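Local coordinates for universal stress protein MT1672 (Mycobacterium tuberculosis, PDB 1TQ8) that belongs to the universal stress protein family and probably binds a nucleotide such as ATP, at the interface of chains A and B and the interface of chains A and C. Sequence-based numbering; all coordinates share one arbitrary frame. Chains: chain A/B/C, hypothetical protein Rv1636.

Contact 1: the interface of chains A and B. Residues chain A 112, 115-116, 123; chain B 145, 149, 151.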
loop_
_atom_site.group_PDB
_atom_site.type_symbol
_atom_site.label_atom_id
_atom_site.label_comp_id
_atom_site.label_asym_id
_atom_site.label_seq_id
_atom_site.Cartn_x
_atom_site.Cartn_y
_atom_site.Cartn_z
ATOM N N VAL A 112 -7.095 8.911 -12.795
ATOM C CA VAL A 112 -6.459 8.171 -13.879
ATOM C C VAL A 112 -7.020 8.685 -15.206
ATOM O O VAL A 112 -6.290 8.853 -16.187
ATOM C CB VAL A 112 -6.740 6.645 -13.738
ATOM C CG1 VAL A 112 -6.352 5.895 -15.009
ATOM C CG2 VAL A 112 -5.964 6.093 -12.552
ATOM N N ALA A 115 -5.551 12.115 -15.987
ATOM C CA ALA A 115 -4.169 11.966 -16.424
ATOM C C ALA A 115 -4.122 11.510 -17.867
ATOM O O ALA A 115 -3.278 11.947 -18.643
ATOM C CB ALA A 115 -3.444 10.961 -15.546
ATOM N N ASP A 116 -5.032 10.622 -18.227
ATOM C CA ASP A 116 -5.076 10.123 -19.590
ATOM C C ASP A 116 -5.602 11.209 -20.525
ATOM O O ASP A 116 -5.064 11.419 -21.607
ATOM C CB ASP A 116 -5.984 8.893 -19.679
ATOM C CG ASP A 116 -5.481 7.720 -18.837
ATOM O OD1 ASP A 116 -6.241 6.728 -18.693
ATOM O OD2 ASP A 116 -4.333 7.775 -18.325
ATOM N N LEU A 123 1.890 13.191 -11.182
ATOM C CA LEU A 123 0.766 13.397 -10.275
ATOM C C LEU A 123 1.363 13.721 -8.913
ATOM O O LEU A 123 2.327 13.092 -8.482
ATOM C CB LEU A 123 -0.106 12.150 -10.166
ATOM C CG LEU A 123 -0.651 11.602 -11.478
ATOM C CD1 LEU A 123 -1.520 10.411 -11.153
ATOM C CD2 LEU A 123 -1.444 12.667 -12.237
ATOM N N VAL B 145 -1.365 3.219 -9.443
ATOM C CA VAL B 145 -1.809 4.318 -10.287
ATOM C C VAL B 145 -0.721 4.695 -11.281
ATOM O O VAL B 145 -1.003 5.007 -12.441
ATOM C CB VAL B 145 -2.207 5.537 -9.427
ATOM C CG1 VAL B 145 -2.341 6.799 -10.294
ATOM C CG2 VAL B 145 -3.525 5.235 -8.719
ATOM N N ALA B 149 -1.766 4.631 -15.292
ATOM C CA ALA B 149 -1.694 5.836 -16.089
ATOM C C ALA B 149 -0.320 6.055 -16.726
ATOM O O ALA B 149 -0.131 7.032 -17.449
ATOM C CB ALA B 149 -2.058 7.017 -15.232
ATOM N N VAL B 151 2.393 7.106 -15.476
ATOM C CA VAL B 151 2.756 8.443 -15.068
ATOM C C VAL B 151 3.582 8.364 -13.794
ATOM O O VAL B 151 3.529 7.368 -13.080
ATOM C CB VAL B 151 1.477 9.251 -14.779
ATOM C CG1 VAL B 151 0.808 8.689 -13.523
ATOM C CG2 VAL B 151 1.796 10.713 -14.612
HETATM O O HOH W 1 -2.117 8.755 -18.621
#
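Helix 107-117 and strand 122-126 of chain A meet the C-terminal part of helix 141-148 and the loop after it in chain B, a small apolar patch in a two-fold contact between copies of the protein that may be a natural dimer interface. A:Leu123 reaches out from its strand and enters the angle between B:Val145 and B:Val151, crossing each of them at about a right angle. The methyl CD1 bears on both valines, 3.7 Å from CG1 of B:Val151 and 3.8 Å from CG1 of B:Val145, and the branch carbon CG also leans on B:Val151. On B:Val151 the methyl CG1 takes the tight place between backbone N and carbonyl carbon (chi1 69°); this brings it up to A:Leu123, while CG2 of B:Val151 stands farther back, 4.1 Å from CG of A:Leu123.

Beside this apolar wedge, B:Ala149 gives up more surface than any other residue of the patch. Its CB fits against helix 107-117, 4.2 Å from CB of A:Ala115, and on another flank it meets the carboxylate of A:Asp116, OD2 being 3.9 Å away from that same CB. The small side chains of A:Ala115 and B:Ala149 probably let the loop lie close to the helix. A:Val112 adds a looser contact, CG2 being 4.3 Å from CG1 of B:Val145. A water at the polar margin lies doubtfully close to the A:Asp116 carboxylate and 2.9 Å from the backbone O of B:Ala149.

Contact 2: the interface of chains A and B. Residues chain A 108-109, 112; chain B 145, 148-149.
B:Arg148 and A:Val112 bury the most surface here, and together they show how an arginine can serve an interface with both its flat face and its charge. The guanidinium of B:Arg148 lies across A:Val112, so that the methyl CG2 sits over the centre of one face, 3.8 Å from CZ of the arginine. CG2 stands beside the backbone N, which turns it to the guanidinium; CG1, anti to that N (chi1 168°), has B:Ala149 only as a loose neighbour, CB 4.4 Å away.

The arginine chain leaves the last turn of helix 141-148 and bends at its third torsion, which carries the head group along helix 107-117 of chain A to A:Asp109. There NH1 donates a hydrogen bond of 3.2 Å to OD2 of the carboxylate, and the pair is also a salt bridge. The bond is moderately bent, 149° at the hydrogen; NH1 comes at OD2 almost head-on, in line with the carbon-oxygen bond, and the oxygen lies somewhat out of the guanidinium plane. NH2 adds a weak bond to the same oxygen. Carboxylate and guanidinium planes are turned 84° apart, so one oxygen takes both contacts and no coplanar fork forms. Past the head group, CG1 of A:Val108 rests 3.6 Å from CG2 of B:Val145.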
loop_
_atom_site.group_PDB
_atom_site.type_symbol
_atom_site.label_atom_id
_atom_site.label_comp_id
_atom_site.label_asym_id
_atom_site.label_seq_id
_atom_site.Cartn_x
_atom_site.Cartn_y
_atom_site.Cartn_z
ATOM N N VAL A 108 -9.749 7.983 -7.399
ATOM C CA VAL A 108 -8.607 7.480 -8.136
ATOM C C VAL A 108 -8.947 7.198 -9.592
ATOM O O VAL A 108 -8.164 7.524 -10.495
ATOM C CB VAL A 108 -7.986 6.235 -7.441
ATOM C CG1 VAL A 108 -7.062 5.478 -8.403
ATOM C CG2 VAL A 108 -7.180 6.692 -6.239
ATOM N N ASP A 109 -10.116 6.622 -9.843
ATOM C CA ASP A 109 -10.492 6.347 -11.229
ATOM C C ASP A 109 -10.624 7.662 -12.005
ATOM O O ASP A 109 -10.244 7.743 -13.177
ATOM C CB ASP A 109 -11.811 5.564 -11.297
ATOM C CG ASP A 109 -11.625 4.078 -11.039
ATOM O OD1 ASP A 109 -12.641 3.396 -10.771
ATOM O OD2 ASP A 109 -10.472 3.595 -11.123
ATOM N N VAL A 112 -7.095 8.911 -12.795
ATOM C CA VAL A 112 -6.459 8.171 -13.879
ATOM C C VAL A 112 -7.020 8.685 -15.206
ATOM O O VAL A 112 -6.290 8.853 -16.187
ATOM C CB VAL A 112 -6.740 6.645 -13.738
ATOM C CG1 VAL A 112 -6.352 5.895 -15.009
ATOM C CG2 VAL A 112 -5.964 6.093 -12.552
ATOM N N VAL B 145 -1.365 3.219 -9.443
ATOM C CA VAL B 145 -1.809 4.318 -10.287
ATOM C C VAL B 145 -0.721 4.695 -11.281
ATOM O O VAL B 145 -1.003 5.007 -12.441
ATOM C CB VAL B 145 -2.207 5.537 -9.427
ATOM C CG1 VAL B 145 -2.341 6.799 -10.294
ATOM C CG2 VAL B 145 -3.525 5.235 -8.719
ATOM N N ARG B 148 -1.015 2.168 -14.029
ATOM C CA ARG B 148 -2.242 2.312 -14.811
ATOM C C ARG B 148 -2.218 3.486 -15.784
ATOM O O ARG B 148 -2.607 3.360 -16.943
ATOM C CB ARG B 148 -3.456 2.471 -13.893
ATOM C CG ARG B 148 -3.955 1.177 -13.308
ATOM C CD ARG B 148 -5.449 1.261 -13.062
ATOM N NE ARG B 148 -5.790 1.928 -11.815
ATOM C CZ ARG B 148 -6.925 2.585 -11.613
ATOM N NH1 ARG B 148 -7.830 2.669 -12.582
ATOM N NH2 ARG B 148 -7.149 3.155 -10.438
ATOM N N ALA B 149 -1.766 4.631 -15.292
ATOM C CA ALA B 149 -1.694 5.836 -16.089
ATOM C C ALA B 149 -0.320 6.055 -16.726
ATOM O O ALA B 149 -0.131 7.032 -17.449
ATOM C CB ALA B 149 -2.058 7.017 -15.232
#

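Contact 3: the interface of chains A and B. Residues chain A 15-17, 154, 156; chain B 36, 40, 152.
A:Leu154 and B:Ile40 reach toward each other tip to tip at the apolar centre, CD2 of the leucine 3.8 Å from CD1 of the isoleucine. The aliphatic stem of B:Arg36 completes this centre: its CG lies 4.0 Å from CD2 of A:Leu154, and it also packs on CG2 of A:Val156. The stem then passes the phenol of A:Tyr17, with CD 3.6 Å from the ring carbon CZ.

Bends at the second and third torsions of B:Arg36 (chi2 61°) fold the head group back over the tyrosine. Ring and guanidinium stack, their planes 21° apart; NH1 stands above the ring face toward its rim, a cation-pi contact 4.0 Å from the ring centroid. The stack probably fixes the rotation of the guanidinium, with its edge turned to the backbone, where NH1 donates to the carbonyl O of A:Ser15 at 3.0 Å; NH2 adds a weak bond to the same oxygen.

At the other end of the tyrosine, B:Asp152 comes to the ring edge with its carboxylate plane nearly perpendicular, 83°, to the ring. Its position beside NE of B:Arg36, a long salt bridge within chain B, would tie both partners of the tyrosine together. The phenol OH donates to OD2 of B:Asp152 at 2.7 Å, on the anti lone pair.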
loop_
_atom_site.group_PDB
_atom_site.type_symbol
_atom_site.label_atom_id
_atom_site.label_comp_id
_atom_site.label_asym_id
_atom_site.label_seq_id
_atom_site.Cartn_x
_atom_site.Cartn_y
_atom_site.Cartn_z
ATOM N N SER A 15 13.290 15.115 -20.427
ATOM C CA SER A 15 13.060 16.547 -20.271
ATOM C C SER A 15 12.251 16.829 -19.011
ATOM O O SER A 15 11.892 15.910 -18.277
ATOM C CB SER A 15 12.318 17.094 -21.493
ATOM O OG SER A 15 11.114 16.379 -21.717
ATOM N N ALA A 16 11.976 18.105 -18.761
ATOM C CA ALA A 16 11.202 18.499 -17.590
ATOM C C ALA A 16 9.744 18.092 -17.764
ATOM O O ALA A 16 9.275 17.865 -18.879
ATOM C CB ALA A 16 11.297 20.003 -17.376
ATOM N N TYR A 17 9.029 17.995 -16.654
ATOM C CA TYR A 17 7.624 17.629 -16.698
ATOM C C TYR A 17 6.835 18.745 -17.369
ATOM O O TYR A 17 7.012 19.913 -17.037
ATOM C CB TYR A 17 7.102 17.416 -15.281
ATOM C CG TYR A 17 7.647 16.181 -14.622
ATOM C CD1 TYR A 17 8.324 16.258 -13.409
ATOM C CD2 TYR A 17 7.470 14.920 -15.208
ATOM C CE1 TYR A 17 8.812 15.110 -12.795
ATOM C CE2 TYR A 17 7.952 13.771 -14.599
ATOM C CZ TYR A 17 8.623 13.875 -13.391
ATOM O OH TYR A 17 9.095 12.739 -12.771
ATOM N N LEU A 154 9.126 9.960 -4.888
ATOM C CA LEU A 154 8.787 10.002 -6.301
ATOM C C LEU A 154 8.849 8.634 -6.956
ATOM O O LEU A 154 9.888 7.981 -6.935
ATOM C CB LEU A 154 9.746 10.947 -7.019
ATOM C CG LEU A 154 9.607 11.018 -8.538
ATOM C CD1 LEU A 154 8.228 11.563 -8.895
ATOM C CD2 LEU A 154 10.714 11.917 -9.108
ATOM N N VAL A 156 8.736 6.591 -10.355
ATOM C CA VAL A 156 8.938 6.768 -11.789
ATOM C C VAL A 156 8.347 5.592 -12.537
ATOM O O VAL A 156 8.769 4.452 -12.347
ATOM C CB VAL A 156 10.446 6.865 -12.116
ATOM C CG1 VAL A 156 10.657 6.957 -13.619
ATOM C CG2 VAL A 156 11.039 8.063 -11.416
ATOM N N ARG B 36 15.674 10.298 -14.305
ATOM C CA ARG B 36 14.777 11.302 -13.751
ATOM C C ARG B 36 15.378 11.949 -12.507
ATOM O O ARG B 36 15.303 13.160 -12.333
ATOM C CB ARG B 36 13.418 10.678 -13.398
ATOM C CG ARG B 36 12.458 11.618 -12.644
ATOM C CD ARG B 36 12.117 12.846 -13.469
ATOM N NE ARG B 36 11.585 12.465 -14.774
ATOM C CZ ARG B 36 11.427 13.309 -15.786
ATOM N NH1 ARG B 36 11.763 14.581 -15.637
ATOM N NH2 ARG B 36 10.934 12.886 -16.944
ATOM N N ILE B 40 16.580 15.986 -12.107
ATOM C CA ILE B 40 16.165 16.849 -11.014
ATOM C C ILE B 40 17.371 17.352 -10.228
ATOM O O ILE B 40 17.417 18.517 -9.818
ATOM C CB ILE B 40 15.213 16.110 -10.049
ATOM C CG1 ILE B 40 13.940 15.689 -10.790
ATOM C CG2 ILE B 40 14.863 17.005 -8.874
ATOM C CD1 ILE B 40 13.004 14.831 -9.968
ATOM N N ASP B 152 4.328 9.420 -13.491
ATOM C CA ASP B 152 5.124 9.434 -12.276
ATOM C C ASP B 152 4.291 9.985 -11.116
ATOM O O ASP B 152 3.446 10.869 -11.308
ATOM C CB ASP B 152 6.380 10.278 -12.483
ATOM C CG ASP B 152 7.293 9.716 -13.563
ATOM O OD1 ASP B 152 7.049 8.569 -14.017
ATOM O OD2 ASP B 152 8.262 10.423 -13.944
#

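Contact 4: the interface of chains A and C. Residues chain A 25, 52, 54, 107; chain C 131-133, 136.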
loop_
_atom_site.group_PDB
_atom_site.type_symbol
_atom_site.label_atom_id
_atom_site.label_comp_id
_atom_site.label_asym_id
_atom_site.label_seq_id
_atom_site.Cartn_x
_atom_site.Cartn_y
_atom_site.Cartn_z
ATOM N N ASP A 25 -7.440 19.052 -0.946
ATOM C CA ASP A 25 -8.722 19.075 -0.257
ATOM C C ASP A 25 -8.815 20.392 0.512
ATOM O O ASP A 25 -9.756 20.621 1.270
ATOM C CB ASP A 25 -8.857 17.865 0.681
ATOM C CG ASP A 25 -7.973 17.963 1.918
ATOM O OD1 ASP A 25 -6.827 18.438 1.817
ATOM O OD2 ASP A 25 -8.425 17.546 3.006
ATOM N N ALA A 52 -11.467 16.507 -4.968
ATOM C CA ALA A 52 -12.586 15.581 -5.005
ATOM C C ALA A 52 -13.836 16.230 -4.456
ATOM O O ALA A 52 -13.808 16.883 -3.413
ATOM C CB ALA A 52 -12.256 14.333 -4.204
ATOM N N LEU A 54 -17.196 15.820 -2.657
ATOM C CA LEU A 54 -17.782 14.817 -1.781
ATOM C C LEU A 54 -19.315 14.906 -1.729
ATOM O O LEU A 54 -20.010 13.979 -2.165
ATOM C CB LEU A 54 -17.179 14.952 -0.381
ATOM C CG LEU A 54 -15.647 14.967 -0.376
ATOM C CD1 LEU A 54 -15.139 15.474 0.965
ATOM C CD2 LEU A 54 -15.107 13.577 -0.674
ATOM N N PRO A 107 -12.578 8.836 -6.734
ATOM C CA PRO A 107 -11.413 9.696 -6.928
ATOM C C PRO A 107 -10.233 9.175 -7.722
ATOM O O PRO A 107 -9.758 9.854 -8.636
ATOM C CB PRO A 107 -11.043 10.096 -5.503
ATOM C CG PRO A 107 -11.556 8.954 -4.685
ATOM C CD PRO A 107 -12.874 8.680 -5.299
ATOM N N SER C 131 -11.645 9.572 1.825
ATOM C CA SER C 131 -12.189 9.616 0.479
ATOM C C SER C 131 -11.729 10.793 -0.384
ATOM O O SER C 131 -12.348 11.101 -1.393
ATOM C CB SER C 131 -13.717 9.559 0.551
ATOM O OG SER C 131 -14.198 10.442 1.552
ATOM N N THR C 132 -10.643 11.442 0.012
ATOM C CA THR C 132 -10.086 12.555 -0.759
ATOM C C THR C 132 -9.143 11.944 -1.794
ATOM O O THR C 132 -8.785 10.767 -1.690
ATOM C CB THR C 132 -9.232 13.479 0.112
ATOM O OG1 THR C 132 -8.136 12.732 0.655
ATOM C CG2 THR C 132 -10.051 14.059 1.255
ATOM N N ILE C 133 -8.713 12.731 -2.774
ATOM C CA ILE C 133 -7.797 12.204 -3.781
ATOM C C ILE C 133 -6.556 11.597 -3.117
ATOM O O ILE C 133 -6.166 10.468 -3.405
ATOM C CB ILE C 133 -7.316 13.302 -4.760
ATOM C CG1 ILE C 133 -8.497 13.859 -5.551
ATOM C CG2 ILE C 133 -6.270 12.718 -5.713
ATOM C CD1 ILE C 133 -8.149 15.044 -6.405
ATOM N N ARG C 136 -7.304 8.355 -0.943
ATOM C CA ARG C 136 -7.461 7.140 -1.720
ATOM C C ARG C 136 -6.198 6.770 -2.498
ATOM O O ARG C 136 -5.852 5.594 -2.613
ATOM C CB ARG C 136 -8.647 7.292 -2.666
ATOM C CG ARG C 136 -9.986 7.194 -1.973
ATOM C CD ARG C 136 -10.471 5.751 -1.916
ATOM N NE ARG C 136 -11.933 5.695 -1.909
ATOM C CZ ARG C 136 -12.686 5.921 -0.837
ATOM N NH1 ARG C 136 -12.122 6.213 0.330
ATOM N NH2 ARG C 136 -14.006 5.859 -0.933
HETATM O O HOH W 2 -9.498 15.885 -2.649
#
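One water is held between two backbone amides, N of A:Ala52 at 3.1 Å and N of C:Ile133 at 3.3 Å, both in nearly straight lines (169° and 171° at the hydrogens). It joins the end of strand 46-52 in chain A to the start of helix 133-137 in chain C, a two-fold contact that may or may not be natural. Around this bridge the contact is one of carbon surfaces: CB of A:Ala52 rests 4.0 Å from CG1 of C:Ile133, whose terminal methyl CD1 lies over the strand backbone.

The chain C segment belongs to the G-2X-G-9X-G-(S/T) motif by which many universal stress proteins bind nucleotides, so this interface probably involves the rim of a nucleotide pocket. C:Thr132 places its hydroxyl between backbone N and carbonyl carbon (chi1 61°), which leaves the methyl CG2 beside A:Asp25, 4.0 Å from its CB. On the other flank, A:Leu54 sets its methyl CD2 against the backbone O of C:Ser131 at 3.8 Å.

A:Pro107, at the start of helix 107-117, buries more surface than the other residues of the patch. The side chain of C:Arg136 crosses it obliquely, using its aliphatic base for the touch: CG of the arginine lies 3.6 Å from CG of the proline ring.

Contacts 1 and 2 are neighbours, their C-alpha centres about 5 Å apart, and share A:Val112, B:Val145 and B:Ala149. Contact 3 lies about 14 Å from contact 1 and about 18 Å from contact 2, extending the same A-B interface. Contact 4 uses a different partner, about 13 Å from contact 2 and 24 Å from contact 3 between centres, yet helix 107-117 of chain A serves contacts 1, 2 and 4. Both interfaces are two-fold, so each patch has a twin with the chains exchanged. One helix thus faces two neighbours in the deposited four-chain assembly, although the structure alone does not show that this tetramer is biological.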